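Glucose-6-phosphate dehydrogenase (Trypanosoma cruzi, PDB 5AQ1) catalyses the oxidation of glucose 6-phosphate to 6-phosphogluconolactone with reduction of NADP+ to NADPH, the first step of the pentose phosphate pathway. Local coordinates at residues A308-Y318 and S339-H350. Numbering follows the deposited sequence.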
ATOM      1  N   ALA B 308     -16.903  23.936   6.352  1.00 36.43           N
ATOM      2  CA  ALA B 308     -16.391  24.950   5.440  1.00 36.75           C
ATOM      3  C   ALA B 308     -16.224  26.271   6.170  1.00 38.53           C
ATOM      4  O   ALA B 308     -16.931  26.545   7.140  1.00 38.24           O
ATOM      5  CB  ALA B 308     -17.334  25.118   4.257  1.00 36.45           C
ATOM      6  N   ASN B 309     -15.286  27.091   5.708  1.00 41.08           N
ATOM      7  CA  ASN B 309     -15.110  28.415   6.286  1.00 45.04           C
ATOM      8  C   ASN B 309     -14.776  29.475   5.229  1.00 45.72           C
ATOM      9  O   ASN B 309     -14.264  29.139   4.158  1.00 46.50           O
ATOM     10  CB  ASN B 309     -14.062  28.375   7.405  1.00 46.59           C
ATOM     11  CG  ASN B 309     -12.647  28.364   6.884  1.00 47.18           C
ATOM     12  OD1 ASN B 309     -11.954  29.381   6.919  1.00 46.72           O
ATOM     13  ND2 ASN B 309     -12.210  27.214   6.386  1.00 47.30           N
ATOM     14  N   PRO B 310     -15.083  30.754   5.522  1.00 46.48           N
ATOM     15  CA  PRO B 310     -14.925  31.856   4.563  1.00 47.90           C
ATOM     16  C   PRO B 310     -13.573  31.920   3.858  1.00 48.59           C
ATOM     17  O   PRO B 310     -13.517  32.250   2.670  1.00 51.62           O
ATOM     18  CB  PRO B 310     -15.105  33.103   5.432  1.00 50.01           C
ATOM     19  CG  PRO B 310     -15.966  32.656   6.556  1.00 48.65           C
ATOM     20  CD  PRO B 310     -15.585  31.235   6.825  1.00 46.67           C
ATOM     21  N   ALA B 311     -12.499  31.614   4.580  1.00 48.48           N
ATOM     22  CA  ALA B 311     -11.152  31.686   4.017  1.00 49.06           C
ATOM     23  C   ALA B 311     -10.945  30.683   2.886  1.00 48.16           C
ATOM     24  O   ALA B 311     -10.192  30.950   1.951  1.00 52.85           O
ATOM     25  CB  ALA B 311     -10.106  31.479   5.105  1.00 48.54           C
ATOM     26  N   GLU B 312     -11.608  29.533   2.974  1.00 46.09           N
ATOM     27  CA  GLU B 312     -11.455  28.481   1.977  1.00 45.90           C
ATOM     28  C   GLU B 312     -12.652  28.406   1.032  1.00 44.16           C
ATOM     29  O   GLU B 312     -13.167  27.326   0.747  1.00 41.95           O
ATOM     30  CB  GLU B 312     -11.220  27.139   2.677  1.00 47.40           C
ATOM     31  CG  GLU B 312      -9.933  27.095   3.488  1.00 48.84           C
ATOM     32  CD  GLU B 312      -9.664  25.732   4.097  1.00 49.55           C
ATOM     33  OE1 GLU B 312     -10.489  25.273   4.916  1.00 50.62           O
ATOM     34  OE2 GLU B 312      -8.626  25.122   3.759  1.00 49.16           O
ATOM     35  N   CYS B 313     -13.100  29.563   0.549  1.00 45.16           N
ATOM     36  CA  CYS B 313     -14.146  29.609  -0.469  1.00 45.31           C
ATOM     37  C   CYS B 313     -14.078  30.873  -1.321  1.00 44.93           C
ATOM     38  O   CYS B 313     -13.534  31.893  -0.893  1.00 45.77           O
ATOM     39  CB  CYS B 313     -15.538  29.491   0.164  1.00 46.32           C
ATOM     40  SG  CYS B 313     -16.274  31.053   0.693  1.00 50.31           S
ATOM     41  N   VAL B 314     -14.624  30.781  -2.533  1.00 43.44           N
ATOM     42  CA  VAL B 314     -14.808  31.935  -3.409  1.00 43.78           C
ATOM     43  C   VAL B 314     -16.262  31.960  -3.865  1.00 42.54           C
ATOM     44  O   VAL B 314     -16.750  30.993  -4.445  1.00 42.54           O
ATOM     45  CB  VAL B 314     -13.888  31.886  -4.645  1.00 44.10           C
ATOM     46  CG1 VAL B 314     -14.168  33.066  -5.567  1.00 44.90           C
ATOM     47  CG2 VAL B 314     -12.427  31.882  -4.216  1.00 44.32           C
ATOM     48  N   LEU B 315     -16.940  33.070  -3.591  1.00 42.19           N
ATOM     49  CA  LEU B 315     -18.349  33.236  -3.924  1.00 42.06           C
ATOM     50  C   LEU B 315     -18.511  34.134  -5.138  1.00 42.77           C
ATOM     51  O   LEU B 315     -17.676  35.005  -5.395  1.00 43.52           O
ATOM     52  CB  LEU B 315     -19.102  33.844  -2.737  1.00 42.81           C
ATOM     53  CG  LEU B 315     -19.783  32.886  -1.758  1.00 42.43           C
ATOM     54  CD1 LEU B 315     -18.995  31.606  -1.535  1.00 41.22           C
ATOM     55  CD2 LEU B 315     -20.023  33.605  -0.440  1.00 44.04           C
ATOM     56  N   GLY B 316     -19.602  33.924  -5.869  1.00 41.99           N
ATOM     57  CA  GLY B 316     -19.910  34.726  -7.044  1.00 42.13           C
ATOM     58  C   GLY B 316     -21.395  34.980  -7.224  1.00 42.20           C
ATOM     59  O   GLY B 316     -22.232  34.194  -6.782  1.00 39.70           O
ATOM     60  N   GLN B 317     -21.705  36.089  -7.889  1.00 44.69           N
ATOM     61  CA  GLN B 317     -23.078  36.480  -8.215  1.00 45.94           C
ATOM     62  C   GLN B 317     -23.073  37.020  -9.641  1.00 46.36           C
ATOM     63  O   GLN B 317     -22.365  37.988  -9.929  1.00 46.20           O
ATOM     64  CB  GLN B 317     -23.555  37.555  -7.236  1.00 47.45           C
ATOM     65  CG  GLN B 317     -25.011  37.954  -7.368  1.00 48.25           C
ATOM     66  CD  GLN B 317     -25.342  39.172  -6.527  1.00 49.90           C
ATOM     67  OE1 GLN B 317     -24.970  40.292  -6.873  1.00 51.02           O
ATOM     68  NE2 GLN B 317     -26.038  38.961  -5.414  1.00 50.47           N
ATOM     69  N   TYR B 318     -23.847  36.404 -10.533  1.00 46.22           N
ATOM     70  CA  TYR B 318     -23.730  36.720 -11.962  1.00 47.17           C
ATOM     71  C   TYR B 318     -24.307  38.089 -12.333  1.00 49.36           C
ATOM     72  O   TYR B 318     -25.311  38.530 -11.775  1.00 48.85           O
ATOM     73  CB  TYR B 318     -24.313  35.606 -12.858  1.00 45.99           C
ATOM     74  CG  TYR B 318     -25.825  35.503 -12.928  1.00 45.86           C
ATOM     75  CD1 TYR B 318     -26.555  36.237 -13.860  1.00 47.03           C
ATOM     76  CD2 TYR B 318     -26.520  34.630 -12.095  1.00 44.64           C
ATOM     77  CE1 TYR B 318     -27.934  36.127 -13.937  1.00 47.46           C
ATOM     78  CE2 TYR B 318     -27.896  34.511 -12.166  1.00 44.90           C
ATOM     79  CZ  TYR B 318     -28.598  35.263 -13.087  1.00 46.69           C
ATOM     80  OH  TYR B 318     -29.965  35.148 -13.156  1.00 47.12           O
ATOM     81  N   SER B 339     -28.247  42.495  -2.420  1.00 63.24           N
ATOM     82  CA  SER B 339     -28.245  41.075  -2.090  1.00 60.28           C
ATOM     83  C   SER B 339     -26.834  40.497  -2.120  1.00 59.27           C
ATOM     84  O   SER B 339     -26.071  40.771  -3.047  1.00 56.40           O
ATOM     85  CB  SER B 339     -29.134  40.306  -3.070  1.00 59.44           C
ATOM     86  OG  SER B 339     -29.142  38.922  -2.775  1.00 56.69           O
ATOM     87  N   HIS B 340     -26.501  39.699  -1.101  1.00 60.40           N
ATOM     88  CA  HIS B 340     -25.241  38.946  -1.069  1.00 61.34           C
ATOM     89  C   HIS B 340     -25.429  37.559  -1.675  1.00 56.85           C
ATOM     90  O   HIS B 340     -24.498  36.755  -1.665  1.00 56.01           O
ATOM     91  CB  HIS B 340     -24.714  38.725   0.363  1.00 66.16           C
ATOM     92  CG  HIS B 340     -24.895  39.888   1.290  1.00 72.57           C
ATOM     93  ND1 HIS B 340     -24.166  41.053   1.181  1.00 76.75           N
ATOM     94  CD2 HIS B 340     -25.691  40.042   2.375  1.00 74.72           C
ATOM     95  CE1 HIS B 340     -24.526  41.885   2.143  1.00 79.19           C
ATOM     96  NE2 HIS B 340     -25.450  41.296   2.881  1.00 78.37           N
ATOM     97  N   CYS B 341     -26.627  37.257  -2.172  1.00 53.55           N
ATOM     98  CA  CYS B 341     -26.943  35.893  -2.569  1.00 50.08           C
ATOM     99  C   CYS B 341     -25.977  35.389  -3.637  1.00 48.42           C
ATOM    100  O   CYS B 341     -25.889  35.963  -4.725  1.00 48.31           O
ATOM    101  CB  CYS B 341     -28.374  35.777  -3.079  1.00 49.83           C
ATOM    102  SG  CYS B 341     -28.840  34.068  -3.415  1.00 47.27           S
ATOM    103  N   PRO B 342     -25.244  34.312  -3.323  1.00 45.54           N
ATOM    104  CA  PRO B 342     -24.312  33.766  -4.290  1.00 43.84           C
ATOM    105  C   PRO B 342     -24.996  32.848  -5.299  1.00 42.33           C
ATOM    106  O   PRO B 342     -25.771  31.965  -4.917  1.00 39.76           O
ATOM    107  CB  PRO B 342     -23.343  32.973  -3.417  1.00 43.46           C
ATOM    108  CG  PRO B 342     -24.177  32.507  -2.274  1.00 43.29           C
ATOM    109  CD  PRO B 342     -25.233  33.557  -2.055  1.00 44.76           C
ATOM    110  N   THR B 343     -24.708  33.071  -6.577  1.00 42.21           N
ATOM    111  CA  THR B 343     -25.121  32.168  -7.647  1.00 41.03           C
ATOM    112  C   THR B 343     -23.978  31.217  -8.023  1.00 40.39           C
ATOM    113  O   THR B 343     -24.180  30.285  -8.803  1.00 38.02           O
ATOM    114  CB  THR B 343     -25.579  32.952  -8.894  1.00 41.23           C
ATOM    115  OG1 THR B 343     -24.482  33.703  -9.433  1.00 41.58           O
ATOM    116  CG2 THR B 343     -26.718  33.900  -8.543  1.00 41.72           C
ATOM    117  N   PHE B 344     -22.792  31.462  -7.456  1.00 41.42           N
ATOM    118  CA  PHE B 344     -21.586  30.678  -7.731  1.00 41.46           C
ATOM    119  C   PHE B 344     -20.773  30.498  -6.444  1.00 41.34           C
ATOM    120  O   PHE B 344     -20.685  31.416  -5.626  1.00 42.38           O
ATOM    121  CB  PHE B 344     -20.742  31.395  -8.787  1.00 42.70           C
ATOM    122  CG  PHE B 344     -19.426  30.727  -9.082  1.00 43.74           C
ATOM    123  CD1 PHE B 344     -18.306  30.986  -8.298  1.00 44.16           C
ATOM    124  CD2 PHE B 344     -19.295  29.857 -10.157  1.00 43.84           C
ATOM    125  CE1 PHE B 344     -17.092  30.377  -8.571  1.00 44.49           C
ATOM    126  CE2 PHE B 344     -18.080  29.246 -10.434  1.00 43.69           C
ATOM    127  CZ  PHE B 344     -16.977  29.504  -9.641  1.00 43.31           C
ATOM    128  N   ALA B 345     -20.175  29.322  -6.269  1.00 40.18           N
ATOM    129  CA  ALA B 345     -19.329  29.067  -5.105  1.00 40.63           C
ATOM    130  C   ALA B 345     -18.326  27.943  -5.350  1.00 40.90           C
ATOM    131  O   ALA B 345     -18.699  26.882  -5.845  1.00 41.64           O
ATOM    132  CB  ALA B 345     -20.188  28.736  -3.898  1.00 40.42           C
ATOM    133  N   VAL B 346     -17.059  28.191  -5.016  1.00 41.23           N
ATOM    134  CA  VAL B 346     -16.050  27.138  -4.930  1.00 40.97           C
ATOM    135  C   VAL B 346     -15.660  26.986  -3.471  1.00 41.49           C
ATOM    136  O   VAL B 346     -15.322  27.965  -2.818  1.00 42.11           O
ATOM    137  CB  VAL B 346     -14.756  27.467  -5.701  1.00 41.97           C
ATOM    138  CG1 VAL B 346     -13.826  26.261  -5.704  1.00 41.76           C
ATOM    139  CG2 VAL B 346     -15.060  27.891  -7.123  1.00 43.72           C
ATOM    140  N   LEU B 347     -15.705  25.756  -2.970  1.00 41.51           N
ATOM    141  CA  LEU B 347     -15.322  25.442  -1.597  1.00 40.98           C
ATOM    142  C   LEU B 347     -14.146  24.476  -1.602  1.00 40.13           C
ATOM    143  O   LEU B 347     -14.069  23.610  -2.473  1.00 38.76           O
ATOM    144  CB  LEU B 347     -16.501  24.795  -0.863  1.00 40.69           C
ATOM    145  CG  LEU B 347     -17.499  25.700  -0.143  1.00 41.78           C
ATOM    146  CD1 LEU B 347     -17.929  26.884  -0.987  1.00 42.88           C
ATOM    147  CD2 LEU B 347     -18.710  24.886   0.280  1.00 41.81           C
ATOM    148  N   ARG B 348     -13.232  24.633  -0.644  1.00 40.15           N
ATOM    149  CA  ARG B 348     -12.239  23.604  -0.353  1.00 40.45           C
ATOM    150  C   ARG B 348     -12.575  22.970   0.989  1.00 39.25           C
ATOM    151  O   ARG B 348     -12.570  23.645   2.022  1.00 40.24           O
ATOM    152  CB  ARG B 348     -10.815  24.167  -0.324  1.00 43.73           C
ATOM    153  CG  ARG B 348      -9.765  23.124   0.055  1.00 45.73           C
ATOM    154  CD  ARG B 348      -8.335  23.587  -0.195  1.00 49.51           C
ATOM    155  NE  ARG B 348      -7.878  24.569   0.793  1.00 52.32           N
ATOM    156  CZ  ARG B 348      -7.450  25.807   0.527  1.00 53.56           C
ATOM    157  NH1 ARG B 348      -7.388  26.276  -0.718  1.00 53.50           N
ATOM    158  NH2 ARG B 348      -7.067  26.590   1.529  1.00 55.74           N
ATOM    159  N   LEU B 349     -12.866  21.673   0.969  1.00 37.75           N
ATOM    160  CA  LEU B 349     -13.167  20.925   2.183  1.00 37.38           C
ATOM    161  C   LEU B 349     -12.060  19.928   2.490  1.00 37.79           C
ATOM    162  O   LEU B 349     -11.333  19.490   1.595  1.00 37.41           O
ATOM    163  CB  LEU B 349     -14.497  20.183   2.038  1.00 37.24           C
ATOM    164  CG  LEU B 349     -15.703  21.033   1.629  1.00 37.95           C
ATOM    165  CD1 LEU B 349     -16.937  20.157   1.489  1.00 37.81           C
ATOM    166  CD2 LEU B 349     -15.960  22.158   2.619  1.00 38.53           C
ATOM    167  N   HIS B 350     -11.941  19.586   3.769  1.00 39.28           N
ATOM    168  CA  HIS B 350     -11.022  18.560   4.232  1.00 40.07           C
ATOM    169  C   HIS B 350     -11.818  17.483   4.957  1.00 38.11           C
ATOM    170  O   HIS B 350     -12.676  17.791   5.786  1.00 38.45           O
ATOM    171  CB  HIS B 350      -9.984  19.164   5.186  1.00 43.45           C
ATOM    172  CG  HIS B 350      -9.233  20.318   4.604  1.00 48.74           C
ATOM    173  ND1 HIS B 350      -8.293  20.165   3.605  1.00 53.76           N
ATOM    174  CD2 HIS B 350      -9.291  21.645   4.869  1.00 50.80           C
ATOM    175  CE1 HIS B 350      -7.802  21.349   3.282  1.00 56.41           C
ATOM    176  NE2 HIS B 350      -8.388  22.263   4.037  1.00 56.13           N
TER
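Val-314 and Val-346 form a hydrogen-bonded pair, each N 2.9 Å from the other's O, where strands 313-318 and 344-349 run antiparallel in the large mixed sheet of the C-terminal domain. Two residues on, the regular register is interrupted by a classic beta bulge: Thr-343 and Phe-344 both face Gly-316, whose N bonds Phe-344 O and whose O takes the N-H of Phe-344 and, weakly, that of Thr-343. Beyond the bulge the side chain of Thr-343 takes over a backbone role. Its OG1, set between its own N and carbonyl carbon (chi1 64°), accepts the backbone N-H of Tyr-318 and lies at the edge of that ring, near its plane. Gln-317, extended, reaches the loop leading into strand 344-349, its NE2 bridging Ser-339 O (3.0 Å) and Cys-341 O (3.1 Å).

On the face of Cys-313, Leu-315, Ala-345 and Leu-347, Leu-315 CD1 meets Ala-345 CB at 3.9 Å. At the far end, Arg-348 holds Glu-312 in a side-on salt bridge: NH2 uses the anti lone pair of OE2, while NE comes from above the carboxylate plane. His-350 NE2 meets Glu-312 OE2 on the syn side, at 2.9 Å.

Further out, helix 460-479 packs against Leu-315 and Leu-347, and helix 495-504 covers Val-314, Phe-344 and Val-346. Tyr-487 OH bonds Thr-343 OG1, and Ser-504 OG bonds Arg-348 NH1.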